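PDB 4PQG: glycosyltransferase Gtf1, which belongs to the GT-B glycosyltransferases, carries an extended beta-sheet domain, and has uridine-5'-diphosphate bound in the model. Local coordinates for residues Phe114-Val126 and Leu132-Leu144. Sequence-based numbering, arbitrary orientation.
Sequences FFDQDKFVTCYLV and LVQHAEYVFKGNL
Y124 and H135, on an antiparallel beta hairpin of strands 119-125 and 135-140 in the extended beta-sheet domain, are a worked example of a hydrogen-bonded cross-strand pair placing both side chains on one face of the sheet. Their ring planes lie 4° apart but are slid so that the rings barely overlap; Y124 CD2 stands over one face of the imidazole, 3.4 Å from H135 NE2. The chi1 of H135, 80°, sets its imidazole between backbone N and carbonyl carbon, so that Y124 CB also lies over a face of it, a CH-pi contact. The outer part of the same phenol slants across the E137 carboxylate, CE2 lying 3.5 Å from E137 CD. Further along this face V139 sets its CB over one face of the F120 ring, 3.9 Å from the centroid, another CH-pi contact.

The other face carries V121, C123, A136 and V133, where C123 CB meets V133 CG1 at 3.8 Å; V92 of helix 89-93 packs on C123, A136 and V133. Here too K119 reaches past Y138, its CD 3.2 Å from Y138 OH, while K119 NZ sits at the tyrosine ring's edge, lies over the F114 ring and bonds to G97 O.

Paired backbone bonds hold the register until a beta bulge after Y124, whose O accepts from Q134 N while its N donates to H135 O. At the other end, D118 O accepts from K141 N (2.6 Å) and from a water whose oxygen is 3.0 Å away; the same oxygen accepts from G142 N.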
loop_
_atom_site.group_PDB
_atom_site.type_symbol
_atom_site.label_atom_id
_atom_site.label_comp_id
_atom_site.label_asym_id
_atom_site.label_seq_id
_atom_site.Cartn_x
_atom_site.Cartn_y
_atom_site.Cartn_z
ATOM N N PHE A 114 -6.762 -29.867 -26.285
ATOM C CA PHE A 114 -6.058 -30.392 -27.431
ATOM C C PHE A 114 -6.569 -31.794 -27.778
ATOM O O PHE A 114 -7.268 -32.438 -26.976
ATOM C CB PHE A 114 -4.547 -30.376 -27.170
ATOM C CG PHE A 114 -3.972 -28.986 -27.058
ATOM C CD1 PHE A 114 -3.401 -28.360 -28.160
ATOM C CD2 PHE A 114 -4.013 -28.288 -25.849
ATOM C CE1 PHE A 114 -2.882 -27.074 -28.068
ATOM C CE2 PHE A 114 -3.491 -27.003 -25.752
ATOM C CZ PHE A 114 -2.936 -26.394 -26.865
ATOM N N PHE A 115 -6.244 -32.243 -28.990
ATOM C CA PHE A 115 -6.589 -33.596 -29.435
ATOM C C PHE A 115 -5.778 -34.632 -28.680
ATOM O O PHE A 115 -6.290 -35.706 -28.356
ATOM C CB PHE A 115 -6.401 -33.734 -30.937
ATOM C CG PHE A 115 -7.364 -32.910 -31.729
ATOM C CD1 PHE A 115 -8.701 -33.295 -31.833
ATOM C CD2 PHE A 115 -6.948 -31.738 -32.349
ATOM C CE1 PHE A 115 -9.601 -32.530 -32.556
ATOM C CE2 PHE A 115 -7.843 -30.968 -33.078
ATOM C CZ PHE A 115 -9.173 -31.366 -33.182
ATOM N N ASP A 116 -4.514 -34.305 -28.409
ATOM C CA ASP A 116 -3.775 -34.968 -27.348
ATOM C C ASP A 116 -4.585 -34.722 -26.062
ATOM O O ASP A 116 -4.488 -33.662 -25.431
ATOM C CB ASP A 116 -2.350 -34.404 -27.246
ATOM C CG ASP A 116 -1.464 -35.184 -26.268
ATOM O OD1 ASP A 116 -1.994 -35.781 -25.299
ATOM O OD2 ASP A 116 -0.227 -35.192 -26.471
ATOM N N GLN A 117 -5.409 -35.709 -25.713
ATOM C CA GLN A 117 -6.332 -35.635 -24.578
ATOM C C GLN A 117 -5.604 -35.425 -23.248
ATOM O O GLN A 117 -6.201 -34.981 -22.261
ATOM C CB GLN A 117 -7.150 -36.927 -24.500
ATOM C CG GLN A 117 -8.553 -36.750 -23.955
ATOM C CD GLN A 117 -9.572 -36.492 -25.052
ATOM O OE1 GLN A 117 -10.538 -37.241 -25.195
ATOM N NE2 GLN A 117 -9.357 -35.437 -25.840
ATOM N N ASP A 118 -4.314 -35.748 -23.235
ATOM C CA ASP A 118 -3.510 -35.654 -22.027
ATOM C C ASP A 118 -3.102 -34.230 -21.651
ATOM O O ASP A 118 -2.763 -33.983 -20.501
ATOM C CB ASP A 118 -2.274 -36.547 -22.145
ATOM C CG ASP A 118 -2.623 -38.026 -22.183
ATOM O OD1 ASP A 118 -3.622 -38.429 -21.540
ATOM O OD2 ASP A 118 -1.881 -38.785 -22.844
ATOM N N LYS A 119 -3.144 -33.301 -22.601
ATOM C CA LYS A 119 -2.667 -31.952 -22.336
ATOM C C LYS A 119 -3.709 -30.843 -22.535
ATOM O O LYS A 119 -4.499 -30.886 -23.474
ATOM C CB LYS A 119 -1.370 -31.670 -23.121
ATOM C CG LYS A 119 -1.518 -31.010 -24.491
ATOM C CD LYS A 119 -0.217 -31.099 -25.287
ATOM C CE LYS A 119 -0.232 -30.243 -26.549
ATOM N NZ LYS A 119 0.041 -28.794 -26.308
ATOM N N PHE A 120 -3.715 -29.871 -21.624
ATOM C CA PHE A 120 -4.440 -28.615 -21.827
ATOM C C PHE A 120 -3.696 -27.403 -21.250
ATOM O O PHE A 120 -2.831 -27.550 -20.385
ATOM C CB PHE A 120 -5.890 -28.686 -21.309
ATOM C CG PHE A 120 -6.027 -28.920 -19.825
ATOM C CD1 PHE A 120 -5.937 -27.858 -18.917
ATOM C CD2 PHE A 120 -6.318 -30.193 -19.333
ATOM C CE1 PHE A 120 -6.091 -28.075 -17.548
ATOM C CE2 PHE A 120 -6.479 -30.414 -17.965
ATOM C CZ PHE A 120 -6.361 -29.352 -17.071
ATOM N N VAL A 121 -4.036 -26.219 -21.753
ATOM C CA VAL A 121 -3.459 -24.964 -21.297
ATOM C C VAL A 121 -4.588 -24.118 -20.728
ATOM O O VAL A 121 -5.635 -23.958 -21.371
ATOM C CB VAL A 121 -2.785 -24.195 -22.459
ATOM C CG1 VAL A 121 -2.216 -22.871 -21.980
ATOM C CG2 VAL A 121 -1.690 -25.034 -23.101
ATOM N N THR A 122 -4.395 -23.598 -19.517
ATOM C CA THR A 122 -5.336 -22.634 -18.955
ATOM C C THR A 122 -4.716 -21.244 -19.016
ATOM O O THR A 122 -3.633 -21.005 -18.458
ATOM C CB THR A 122 -5.744 -23.012 -17.518
ATOM O OG1 THR A 122 -6.158 -24.384 -17.490
ATOM C CG2 THR A 122 -6.878 -22.116 -17.013
ATOM N N CYS A 123 -5.385 -20.342 -19.730
ATOM C CA CYS A 123 -4.971 -18.953 -19.810
ATOM C C CYS A 123 -5.763 -18.095 -18.841
ATOM O O CYS A 123 -6.995 -18.225 -18.721
ATOM C CB CYS A 123 -5.141 -18.398 -21.226
ATOM S SG CYS A 123 -4.143 -19.214 -22.497
ATOM N N TYR A 124 -5.045 -17.209 -18.162
ATOM C CA TYR A 124 -5.651 -16.248 -17.262
ATOM C C TYR A 124 -5.583 -14.876 -17.899
ATOM O O TYR A 124 -4.522 -14.252 -17.991
ATOM C CB TYR A 124 -4.996 -16.304 -15.874
ATOM C CG TYR A 124 -5.291 -17.612 -15.163
ATOM C CD1 TYR A 124 -6.358 -17.720 -14.269
ATOM C CD2 TYR A 124 -4.536 -18.760 -15.429
ATOM C CE1 TYR A 124 -6.640 -18.927 -13.630
ATOM C CE2 TYR A 124 -4.817 -19.969 -14.807
ATOM C CZ TYR A 124 -5.866 -20.048 -13.913
ATOM O OH TYR A 124 -6.127 -21.246 -13.290
ATOM N N LEU A 125 -6.740 -14.425 -18.367
ATOM C CA LEU A 125 -6.863 -13.202 -19.144
ATOM C C LEU A 125 -6.817 -11.969 -18.269
ATOM O O LEU A 125 -7.301 -12.001 -17.133
ATOM C CB LEU A 125 -8.180 -13.217 -19.943
ATOM C CG LEU A 125 -8.324 -14.365 -20.945
ATOM C CD1 LEU A 125 -9.793 -14.718 -21.133
ATOM C CD2 LEU A 125 -7.653 -14.021 -22.265
ATOM N N VAL A 126 -6.234 -10.891 -18.799
ATOM C CA VAL A 126 -6.211 -9.604 -18.112
ATOM C C VAL A 126 -7.656 -9.126 -17.995
ATOM O O VAL A 126 -8.085 -8.684 -16.932
ATOM C CB VAL A 126 -5.376 -8.545 -18.884
ATOM C CG1 VAL A 126 -5.361 -7.198 -18.168
ATOM C CG2 VAL A 126 -3.947 -9.019 -19.074
ATOM N N LEU A 132 -5.791 -10.644 -24.087
ATOM C CA LEU A 132 -4.485 -10.463 -23.428
ATOM C C LEU A 132 -4.325 -11.465 -22.279
ATOM O O LEU A 132 -5.259 -11.664 -21.486
ATOM C CB LEU A 132 -4.315 -9.014 -22.940
ATOM C CG LEU A 132 -4.494 -7.886 -23.977
ATOM C CD1 LEU A 132 -4.413 -6.508 -23.327
ATOM C CD2 LEU A 132 -3.495 -7.978 -25.124
ATOM N N VAL A 133 -3.156 -12.111 -22.194
ATOM C CA VAL A 133 -2.939 -13.204 -21.233
ATOM C C VAL A 133 -1.820 -12.887 -20.235
ATOM O O VAL A 133 -0.664 -12.735 -20.622
ATOM C CB VAL A 133 -2.641 -14.543 -21.928
ATOM C CG1 VAL A 133 -2.479 -15.658 -20.895
ATOM C CG2 VAL A 133 -3.756 -14.903 -22.908
ATOM N N GLN A 134 -2.193 -12.808 -18.960
ATOM C CA GLN A 134 -1.302 -12.388 -17.874
ATOM C C GLN A 134 -0.391 -13.560 -17.503
ATOM O O GLN A 134 0.805 -13.376 -17.325
ATOM C CB GLN A 134 -2.134 -11.886 -16.668
ATOM C CG GLN A 134 -1.359 -11.419 -15.436
ATOM C CD GLN A 134 -1.000 -12.565 -14.489
ATOM O OE1 GLN A 134 -1.780 -13.519 -14.323
ATOM N NE2 GLN A 134 0.181 -12.479 -13.858
ATOM N N HIS A 135 -0.972 -14.751 -17.387
ATOM C CA HIS A 135 -0.204 -15.984 -17.177
ATOM C C HIS A 135 -0.965 -17.190 -17.660
ATOM O O HIS A 135 -2.174 -17.110 -17.875
ATOM C CB HIS A 135 0.263 -16.122 -15.722
ATOM C CG HIS A 135 -0.785 -16.619 -14.764
ATOM N ND1 HIS A 135 -1.674 -15.802 -14.180
ATOM C CD2 HIS A 135 -1.018 -17.891 -14.239
ATOM C CE1 HIS A 135 -2.452 -16.505 -13.342
ATOM N NE2 HIS A 135 -2.044 -17.784 -13.370
ATOM N N ALA A 136 -0.256 -18.303 -17.853
ATOM C CA ALA A 136 -0.821 -19.537 -18.422
ATOM C C ALA A 136 -0.263 -20.737 -17.694
ATOM O O ALA A 136 0.889 -20.711 -17.237
ATOM C CB ALA A 136 -0.494 -19.645 -19.903
ATOM N N GLU A 137 -1.077 -21.784 -17.603
ATOM C CA GLU A 137 -0.742 -23.013 -16.897
ATOM C C GLU A 137 -0.790 -24.213 -17.843
ATOM O O GLU A 137 -1.777 -24.396 -18.562
ATOM C CB GLU A 137 -1.706 -23.212 -15.715
ATOM C CG GLU A 137 -1.736 -21.986 -14.801
ATOM C CD GLU A 137 -2.456 -22.199 -13.489
ATOM O OE1 GLU A 137 -3.151 -23.222 -13.358
ATOM O OE2 GLU A 137 -2.338 -21.315 -12.599
ATOM N N TYR A 138 0.272 -25.019 -17.843
ATOM C CA TYR A 138 0.341 -26.218 -18.691
ATOM C C TYR A 138 0.177 -27.475 -17.877
ATOM O O TYR A 138 0.952 -27.735 -16.957
ATOM C CB TYR A 138 1.660 -26.309 -19.449
ATOM C CG TYR A 138 1.753 -27.493 -20.411
ATOM C CD1 TYR A 138 1.190 -27.423 -21.700
ATOM C CD2 TYR A 138 2.426 -28.673 -20.048
ATOM C CE1 TYR A 138 1.294 -28.495 -22.588
ATOM C CE2 TYR A 138 2.532 -29.753 -20.922
ATOM C CZ TYR A 138 1.967 -29.660 -22.186
ATOM O OH TYR A 138 2.077 -30.722 -23.055
ATOM N N VAL A 139 -0.809 -28.273 -18.262
ATOM C CA VAL A 139 -1.198 -29.442 -17.482
ATOM C C VAL A 139 -1.084 -30.689 -18.352
ATOM O O VAL A 139 -1.537 -30.697 -19.503
ATOM C CB VAL A 139 -2.634 -29.282 -16.915
ATOM C CG1 VAL A 139 -3.012 -30.471 -16.053
ATOM C CG2 VAL A 139 -2.769 -27.997 -16.104
ATOM N N PHE A 140 -0.434 -31.721 -17.818
ATOM C CA PHE A 140 -0.301 -32.984 -18.526
ATOM C C PHE A 140 -0.875 -34.112 -17.678
ATOM O O PHE A 140 -0.571 -34.213 -16.478
ATOM C CB PHE A 140 1.148 -33.272 -18.895
ATOM C CG PHE A 140 1.297 -34.349 -19.923
ATOM C CD1 PHE A 140 1.042 -34.087 -21.271
ATOM C CD2 PHE A 140 1.675 -35.640 -19.550
ATOM C CE1 PHE A 140 1.165 -35.095 -22.228
ATOM C CE2 PHE A 140 1.805 -36.648 -20.500
ATOM C CZ PHE A 140 1.550 -36.376 -21.839
ATOM N N LYS A 141 -1.729 -34.930 -18.301
ATOM C CA LYS A 141 -2.455 -36.006 -17.607
ATOM C C LYS A 141 -2.846 -35.595 -16.185
ATOM O O LYS A 141 -2.517 -36.275 -15.213
ATOM C CB LYS A 141 -1.646 -37.312 -17.615
ATOM C CG LYS A 141 -1.403 -37.886 -19.014
ATOM C CD LYS A 141 -0.855 -39.317 -19.020
ATOM C CE LYS A 141 -1.895 -40.343 -18.568
ATOM N NZ LYS A 141 -1.432 -41.760 -18.666
ATOM N N GLY A 142 -3.516 -34.446 -16.073
ATOM C CA GLY A 142 -4.020 -33.958 -14.788
ATOM C C GLY A 142 -3.045 -33.164 -13.936
ATOM O O GLY A 142 -3.464 -32.448 -13.019
ATOM N N ASN A 143 -1.753 -33.275 -14.241
ATOM C CA ASN A 143 -0.707 -32.638 -13.428
ATOM C C ASN A 143 -0.121 -31.354 -14.009
ATOM O O ASN A 143 0.331 -31.318 -15.154
ATOM C CB ASN A 143 0.413 -33.627 -13.133
ATOM C CG ASN A 143 -0.062 -34.809 -12.313
ATOM O OD1 ASN A 143 -0.812 -34.651 -11.344
ATOM N ND2 ASN A 143 0.373 -36.000 -12.699
ATOM N N LEU A 144 -0.140 -30.311 -13.193
ATOM C CA LEU A 144 0.435 -29.026 -13.542
ATOM C C LEU A 144 1.956 -29.139 -13.610
ATOM O O LEU A 144 2.598 -29.543 -12.658
ATOM C CB LEU A 144 0.024 -27.988 -12.513
ATOM C CG LEU A 144 0.565 -26.566 -12.617
ATOM C CD1 LEU A 144 0.097 -25.891 -13.885
ATOM C CD2 LEU A 144 0.065 -25.792 -11.402
HETATM O O HOH W 1 -4.181 -32.718 -18.242
#